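PDB 5XEI: chromosome partition protein Smc from Pyrococcus yayanosii, which probably takes part in chromosome condensation and partitioning, as a DNA-binding ATPase whose ABC-type head is joined to a hinge by long coiled coils. Local coordinates for residues E158-I163 and N363-T368; D164-I169 and F435-F440. All blocks are in the same frame, centred on the assembly; numbering follows the deposited sequence.

Contact 1: residues E158-I163 and N363-T368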
loop_
_atom_site.group_PDB
_atom_site.type_symbol
_atom_site.label_atom_id
_atom_site.label_comp_id
_atom_site.label_asym_id
_atom_site.label_seq_id
_atom_site.Cartn_x
_atom_site.Cartn_y
_atom_site.Cartn_z
ATOM N N GLU A 158 0.591 10.519 -19.840
ATOM C CA GLU A 158 -0.616 9.687 -19.877
ATOM C C GLU A 158 -0.371 8.294 -20.472
ATOM O O GLU A 158 -1.182 7.381 -20.261
ATOM C CB GLU A 158 -1.712 10.411 -20.669
ATOM C CG GLU A 158 -2.339 11.631 -19.963
ATOM C CD GLU A 158 -3.359 12.380 -20.839
ATOM O OE1 GLU A 158 -3.663 13.560 -20.535
ATOM O OE2 GLU A 158 -3.837 11.792 -21.837
ATOM N N ARG A 159 0.725 8.110 -21.212
ATOM C CA ARG A 159 1.002 6.854 -21.899
ATOM C C ARG A 159 1.694 5.820 -21.006
ATOM O O ARG A 159 1.421 4.617 -21.127
ATOM C CB ARG A 159 1.844 7.151 -23.142
ATOM C CG ARG A 159 1.684 6.159 -24.270
ATOM C CD ARG A 159 2.218 6.723 -25.599
ATOM N NE ARG A 159 1.282 7.625 -26.285
ATOM C CZ ARG A 159 1.471 8.931 -26.476
ATOM N NH1 ARG A 159 0.540 9.630 -27.117
ATOM N NH2 ARG A 159 2.582 9.536 -26.043
ATOM N N ARG A 160 2.552 6.268 -20.079
ATOM C CA ARG A 160 3.323 5.355 -19.231
ATOM C C ARG A 160 2.433 4.409 -18.447
ATOM O O ARG A 160 2.714 3.206 -18.367
ATOM C CB ARG A 160 4.188 6.151 -18.254
ATOM C CG ARG A 160 4.998 5.293 -17.279
ATOM C CD ARG A 160 5.844 6.163 -16.379
ATOM N NE ARG A 160 5.039 6.989 -15.471
ATOM C CZ ARG A 160 4.128 6.511 -14.625
ATOM N NH1 ARG A 160 3.906 5.202 -14.527
ATOM N NH2 ARG A 160 3.433 7.340 -13.854
ATOM N N GLN A 161 1.374 4.948 -17.835
ATOM C CA GLN A 161 0.552 4.203 -16.886
ATOM C C GLN A 161 0.090 2.864 -17.431
ATOM O O GLN A 161 -0.020 1.888 -16.682
ATOM C CB GLN A 161 -0.659 5.036 -16.500
ATOM C CG GLN A 161 -0.306 6.273 -15.733
ATOM C CD GLN A 161 0.532 7.246 -16.531
ATOM O OE1 GLN A 161 0.878 6.978 -17.687
ATOM N NE2 GLN A 161 0.919 8.360 -15.901
ATOM N N LEU A 162 -0.201 2.795 -18.726
ATOM C CA LEU A 162 -0.571 1.509 -19.286
ATOM C C LEU A 162 0.607 0.542 -19.273
ATOM O O LEU A 162 0.420 -0.661 -19.059
ATOM C CB LEU A 162 -1.126 1.680 -20.695
ATOM C CG LEU A 162 -1.446 0.332 -21.323
ATOM C CD1 LEU A 162 -2.703 0.420 -22.095
ATOM C CD2 LEU A 162 -0.337 -0.078 -22.250
ATOM N N ILE A 163 1.824 1.036 -19.497
ATOM C CA ILE A 163 2.989 0.158 -19.365
ATOM C C ILE A 163 3.106 -0.376 -17.935
ATOM O O ILE A 163 3.452 -1.551 -17.737
ATOM C CB ILE A 163 4.278 0.868 -19.829
ATOM C CG1 ILE A 163 4.125 1.344 -21.268
ATOM C CG2 ILE A 163 5.457 -0.092 -19.815
ATOM C CD1 ILE A 163 3.837 0.219 -22.250
ATOM N N ASN A 363 13.276 -2.729 -12.339
ATOM C CA ASN A 363 13.750 -3.762 -13.270
ATOM C C ASN A 363 12.608 -4.391 -14.066
ATOM O O ASN A 363 12.707 -4.571 -15.285
ATOM C CB ASN A 363 14.499 -4.868 -12.531
ATOM C CG ASN A 363 15.793 -4.393 -11.924
ATOM O OD1 ASN A 363 16.271 -3.309 -12.229
ATOM N ND2 ASN A 363 16.356 -5.194 -11.040
ATOM N N VAL A 364 11.535 -4.787 -13.384
ATOM C CA VAL A 364 10.422 -5.388 -14.100
ATOM C C VAL A 364 9.860 -4.391 -15.089
ATOM O O VAL A 364 9.482 -4.746 -16.210
ATOM C CB VAL A 364 9.340 -5.883 -13.124
ATOM C CG1 VAL A 364 8.293 -6.680 -13.870
ATOM C CG2 VAL A 364 9.950 -6.728 -12.035
ATOM N N PHE A 365 9.803 -3.123 -14.694
ATOM C CA PHE A 365 9.265 -2.120 -15.596
ATOM C C PHE A 365 10.120 -2.016 -16.848
ATOM O O PHE A 365 9.608 -2.090 -17.974
ATOM C CB PHE A 365 9.170 -0.771 -14.897
ATOM C CG PHE A 365 8.691 0.321 -15.786
ATOM C CD1 PHE A 365 7.336 0.469 -16.062
ATOM C CD2 PHE A 365 9.586 1.195 -16.376
ATOM C CE1 PHE A 365 6.888 1.485 -16.892
ATOM C CE2 PHE A 365 9.135 2.224 -17.206
ATOM C CZ PHE A 365 7.797 2.367 -17.452
ATOM N N MET A 366 11.434 -1.874 -16.666
ATOM C CA MET A 366 12.319 -1.682 -17.807
ATOM C C MET A 366 12.347 -2.914 -18.695
ATOM O O MET A 366 12.337 -2.794 -19.924
ATOM C CB MET A 366 13.725 -1.340 -17.333
ATOM C CG MET A 366 13.791 -0.120 -16.459
ATOM S SD MET A 366 13.371 1.367 -17.383
ATOM C CE MET A 366 14.530 1.219 -18.732
ATOM N N ARG A 367 12.403 -4.105 -18.093
ATOM C CA ARG A 367 12.354 -5.334 -18.875
ATOM C C ARG A 367 11.115 -5.359 -19.738
ATOM O O ARG A 367 11.165 -5.733 -20.914
ATOM C CB ARG A 367 12.368 -6.553 -17.962
ATOM C CG ARG A 367 12.462 -7.865 -18.726
ATOM C CD ARG A 367 11.126 -8.566 -18.929
ATOM N NE ARG A 367 11.271 -9.590 -19.953
ATOM C CZ ARG A 367 10.721 -10.804 -19.922
ATOM N NH1 ARG A 367 9.969 -11.178 -18.908
ATOM N NH2 ARG A 367 10.946 -11.666 -20.909
ATOM N N THR A 368 9.977 -4.985 -19.158
ATOM C CA THR A 368 8.762 -4.874 -19.948
ATOM C C THR A 368 8.902 -3.762 -20.964
ATOM O O THR A 368 8.638 -3.958 -22.155
ATOM C CB THR A 368 7.565 -4.613 -19.040
ATOM O OG1 THR A 368 7.491 -5.630 -18.031
ATOM C CG2 THR A 368 6.278 -4.600 -19.851
#
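Ile163 meets the ring of Phe365 where two helices of the ABC-type SMC head pack together: the short helix 156-167 and the long helix 321-383, which leads back from the coiled-coil arm. The backbones come closest at these two residues, with Ile163 CA 7.7 Å from Phe365 CA. No hydrogen bond crosses the interface; the 186 Å² it buries comes from Phe365, Ile163, Arg160 and Thr368, and the close contacts are carbon to carbon.

Followed outward, Phe365 leaves its helix with CG anti to the backbone N (chi1 177°), which extends the ring toward helix 156-167. CB and the root of the ring do not touch that segment. CE1 does the main work: it lies 3.6 Å from Ile163 CG2 and 4.0 Å from Ile163 CB. CZ, at the tip, stands 4.1 Å from Arg160 CG and is also near the Ile163 methyl. Both partners approach the ring obliquely, and each lies roughly perpendicular to the Phe365 side chain.

Arg160 gives the ring only its aliphatic stem. Its chain runs extended through chi2 and then bends at chi3 (66°), which carries the guanidinium to a salt bridge from NH1 to Asp164 OD2 and a hydrogen bond from NE to Gly402 O. Phe400, Pro399 and Leu393 also border the Phe365 ring. With an alanine in place of Phe365, Ile163 CG2 and Arg160 CG would probably lose the ring they pack on, and a gap would open between the two helices.

One turn along, Thr368 faces the same helix but turns its hydroxyl back to its own backbone: OG1 donates to Val364 O at 2.8 Å, while Thr368 N reaches that oxygen from the opposite face of the carbonyl plane.

Contact 2: residues D164-I169 and F435-F440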
loop_
_atom_site.group_PDB
_atom_site.type_symbol
_atom_site.label_atom_id
_atom_site.label_comp_id
_atom_site.label_asym_id
_atom_site.label_seq_id
_atom_site.Cartn_x
_atom_site.Cartn_y
_atom_site.Cartn_z
ATOM N N ASP A 164 2.809 0.458 -16.917
ATOM C CA ASP A 164 2.810 -0.034 -15.532
ATOM C C ASP A 164 1.903 -1.240 -15.372
ATOM O O ASP A 164 2.320 -2.297 -14.875
ATOM C CB ASP A 164 2.366 1.040 -14.528
ATOM C CG ASP A 164 3.233 2.294 -14.557
ATOM O OD1 ASP A 164 4.420 2.197 -14.935
ATOM O OD2 ASP A 164 2.741 3.379 -14.157
ATOM N N GLU A 165 0.636 -1.077 -15.756
ATOM C CA GLU A 165 -0.298 -2.196 -15.789
ATOM C C GLU A 165 0.305 -3.428 -16.469
ATOM O O GLU A 165 0.364 -4.514 -15.877
ATOM C CB GLU A 165 -1.575 -1.744 -16.487
ATOM C CG GLU A 165 -2.344 -0.685 -15.691
ATOM C CD GLU A 165 -3.725 -0.402 -16.258
ATOM O OE1 GLU A 165 -4.169 0.769 -16.206
ATOM O OE2 GLU A 165 -4.350 -1.356 -16.769
ATOM N N ILE A 166 0.787 -3.276 -17.704
ATOM C CA ILE A 166 1.235 -4.440 -18.460
ATOM C C ILE A 166 2.397 -5.128 -17.748
ATOM O O ILE A 166 2.460 -6.361 -17.660
ATOM C CB ILE A 166 1.615 -4.039 -19.899
ATOM C CG1 ILE A 166 0.438 -3.386 -20.634
ATOM C CG2 ILE A 166 2.116 -5.241 -20.654
ATOM C CD1 ILE A 166 -0.890 -4.049 -20.390
ATOM N N SER A 167 3.340 -4.335 -17.241
ATOM C CA SER A 167 4.509 -4.910 -16.598
ATOM C C SER A 167 4.149 -5.615 -15.304
ATOM O O SER A 167 4.877 -6.522 -14.887
ATOM C CB SER A 167 5.564 -3.829 -16.342
ATOM O OG SER A 167 5.034 -2.752 -15.600
ATOM N N GLY A 168 3.036 -5.240 -14.681
ATOM C CA GLY A 168 2.585 -5.928 -13.490
ATOM C C GLY A 168 3.306 -5.538 -12.222
ATOM O O GLY A 168 3.396 -6.351 -11.297
ATOM N N ILE A 169 3.812 -4.305 -12.141
ATOM C CA ILE A 169 4.505 -3.839 -10.943
ATOM C C ILE A 169 3.600 -3.690 -9.724
ATOM O O ILE A 169 4.100 -3.402 -8.630
ATOM C CB ILE A 169 5.183 -2.484 -11.212
ATOM C CG1 ILE A 169 4.142 -1.472 -11.710
ATOM C CG2 ILE A 169 6.354 -2.654 -12.170
ATOM C CD1 ILE A 169 4.660 -0.057 -11.853
ATOM N N PHE A 435 -0.090 -3.641 -31.180
ATOM C CA PHE A 435 0.403 -4.988 -31.404
ATOM C C PHE A 435 1.645 -5.286 -30.594
ATOM O O PHE A 435 1.846 -6.442 -30.200
ATOM C CB PHE A 435 0.656 -5.214 -32.886
ATOM C CG PHE A 435 -0.553 -5.686 -33.599
ATOM C CD1 PHE A 435 -0.949 -7.015 -33.497
ATOM C CD2 PHE A 435 -1.336 -4.802 -34.313
ATOM C CE1 PHE A 435 -2.084 -7.466 -34.133
ATOM C CE2 PHE A 435 -2.479 -5.246 -34.948
ATOM C CZ PHE A 435 -2.857 -6.590 -34.857
ATOM N N ALA A 436 2.484 -4.275 -30.346
ATOM C CA ALA A 436 3.668 -4.475 -29.518
ATOM C C ALA A 436 3.277 -5.019 -28.147
ATOM O O ALA A 436 3.789 -6.050 -27.696
ATOM C CB ALA A 436 4.441 -3.163 -29.387
ATOM N N ILE A 437 2.337 -4.341 -27.482
ATOM C CA ILE A 437 1.839 -4.831 -26.208
ATOM C C ILE A 437 1.229 -6.215 -26.373
ATOM O O ILE A 437 1.441 -7.107 -25.545
ATOM C CB ILE A 437 0.828 -3.841 -25.616
ATOM C CG1 ILE A 437 1.542 -2.640 -25.003
ATOM C CG2 ILE A 437 -0.005 -4.535 -24.555
ATOM C CD1 ILE A 437 1.929 -1.551 -25.951
ATOM N N GLN A 438 0.483 -6.429 -27.451
ATOM C CA GLN A 438 -0.260 -7.673 -27.568
ATOM C C GLN A 438 0.681 -8.868 -27.663
ATOM O O GLN A 438 0.335 -9.959 -27.203
ATOM C CB GLN A 438 -1.213 -7.592 -28.766
ATOM C CG GLN A 438 -0.832 -8.428 -29.983
ATOM C CD GLN A 438 -1.213 -9.889 -29.863
ATOM O OE1 GLN A 438 -2.014 -10.266 -29.014
ATOM N NE2 GLN A 438 -0.616 -10.723 -30.705
ATOM N N ARG A 439 1.874 -8.687 -28.237
ATOM C CA ARG A 439 2.826 -9.797 -28.307
ATOM C C ARG A 439 3.508 -10.026 -26.978
ATOM O O ARG A 439 3.809 -11.172 -26.629
ATOM C CB ARG A 439 3.863 -9.563 -29.392
ATOM C CG ARG A 439 3.173 -9.208 -30.650
ATOM C CD ARG A 439 3.773 -9.874 -31.890
ATOM N NE ARG A 439 2.676 -10.223 -32.775
ATOM C CZ ARG A 439 2.841 -10.450 -34.071
ATOM N NH1 ARG A 439 4.062 -10.327 -34.611
ATOM N NH2 ARG A 439 1.797 -10.779 -34.840
ATOM N N PHE A 440 3.705 -8.974 -26.197
ATOM C CA PHE A 440 4.203 -9.194 -24.855
ATOM C C PHE A 440 3.129 -9.830 -23.993
ATOM O O PHE A 440 3.295 -10.944 -23.483
ATOM C CB PHE A 440 4.687 -7.879 -24.264
ATOM C CG PHE A 440 5.421 -8.044 -23.000
ATOM C CD1 PHE A 440 6.757 -8.411 -23.011
ATOM C CD2 PHE A 440 4.789 -7.839 -21.790
ATOM C CE1 PHE A 440 7.456 -8.571 -21.827
ATOM C CE2 PHE A 440 5.480 -7.984 -20.603
ATOM C CZ PHE A 440 6.814 -8.352 -20.619
#
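The ring of Phe440 takes one methyl from the opposing segment, CG2 of Ile166, which approaches obliquely and comes to 3.9 Å from CD2. The Ile166 and Phe440 chains run alongside one another, pointing opposite ways. Two other flat groups of 435-440 are turned elsewhere. The guanidinium of Arg439 has Gln438 NE2 at its edge, in plane, and donates from NH2 to Ser470 OG; the Gln438 amide binds Glu473 and Ser474.

Ile166 serves two partners with its two branches. CG2, anti to the backbone N, is the branch that reaches Phe440, while CG1, beside that N (chi1 -58°), reaches Ile437. There Ile166 CG1 lies 4.1 Å from Ile437 CG2, and the Ile437 side chain lies across that of Ile166. The backbones are closest at this pair, whose CA atoms, in Ile166 and Ile437, are 7.8 Å apart. The contact buries 148 Å² without a hydrogen bond across it.

Just beyond Ile166 the first helix stops in a Schellman motif. Gly168, with a positive phi of 79°, turns its N back to Asp164 O at 3.0 Å, with a weak second bond to Glu165 O. Ile166 therefore projects from the last helical turn before the chain swings into helix 170-246.

Helix 424-440 starts within the SGGE signature sequence of ABC-type ATPases, and this contact lies at its other end, just ahead of strand 445-449. Tyr140 touches Ile437 from a loop, while Phe435 packs on Leu379 of helix 321-383 and on Ile467 of helix 457-470. Helix 424-440 is thus bordered by helices 156-167, 321-383 and 457-470.

How the contacts relate
Contacts 1 and 2 have centres 8 Å apart and share helix 156-167: 158-163 lies within it and 164-169 covers its last turn and the residues after it. Along the chain the order is 158-163, 164-169, 363-368, 435-440, so the contacts interlock. Between the second and third segments the chain travels out and back along the shortened coiled-coil arm of this head construct, which lacks the hinge. The two also touch directly: Thr368 CG2 of contact 1 lies 3.6 Å from Phe440 CE2 of contact 2. Helices 156-167, 321-383 and 424-440 thus meet pairwise at the arm's base, placing its returning helix against the helix that begins at the signature sequence, away from the predicted ATP-binding residues.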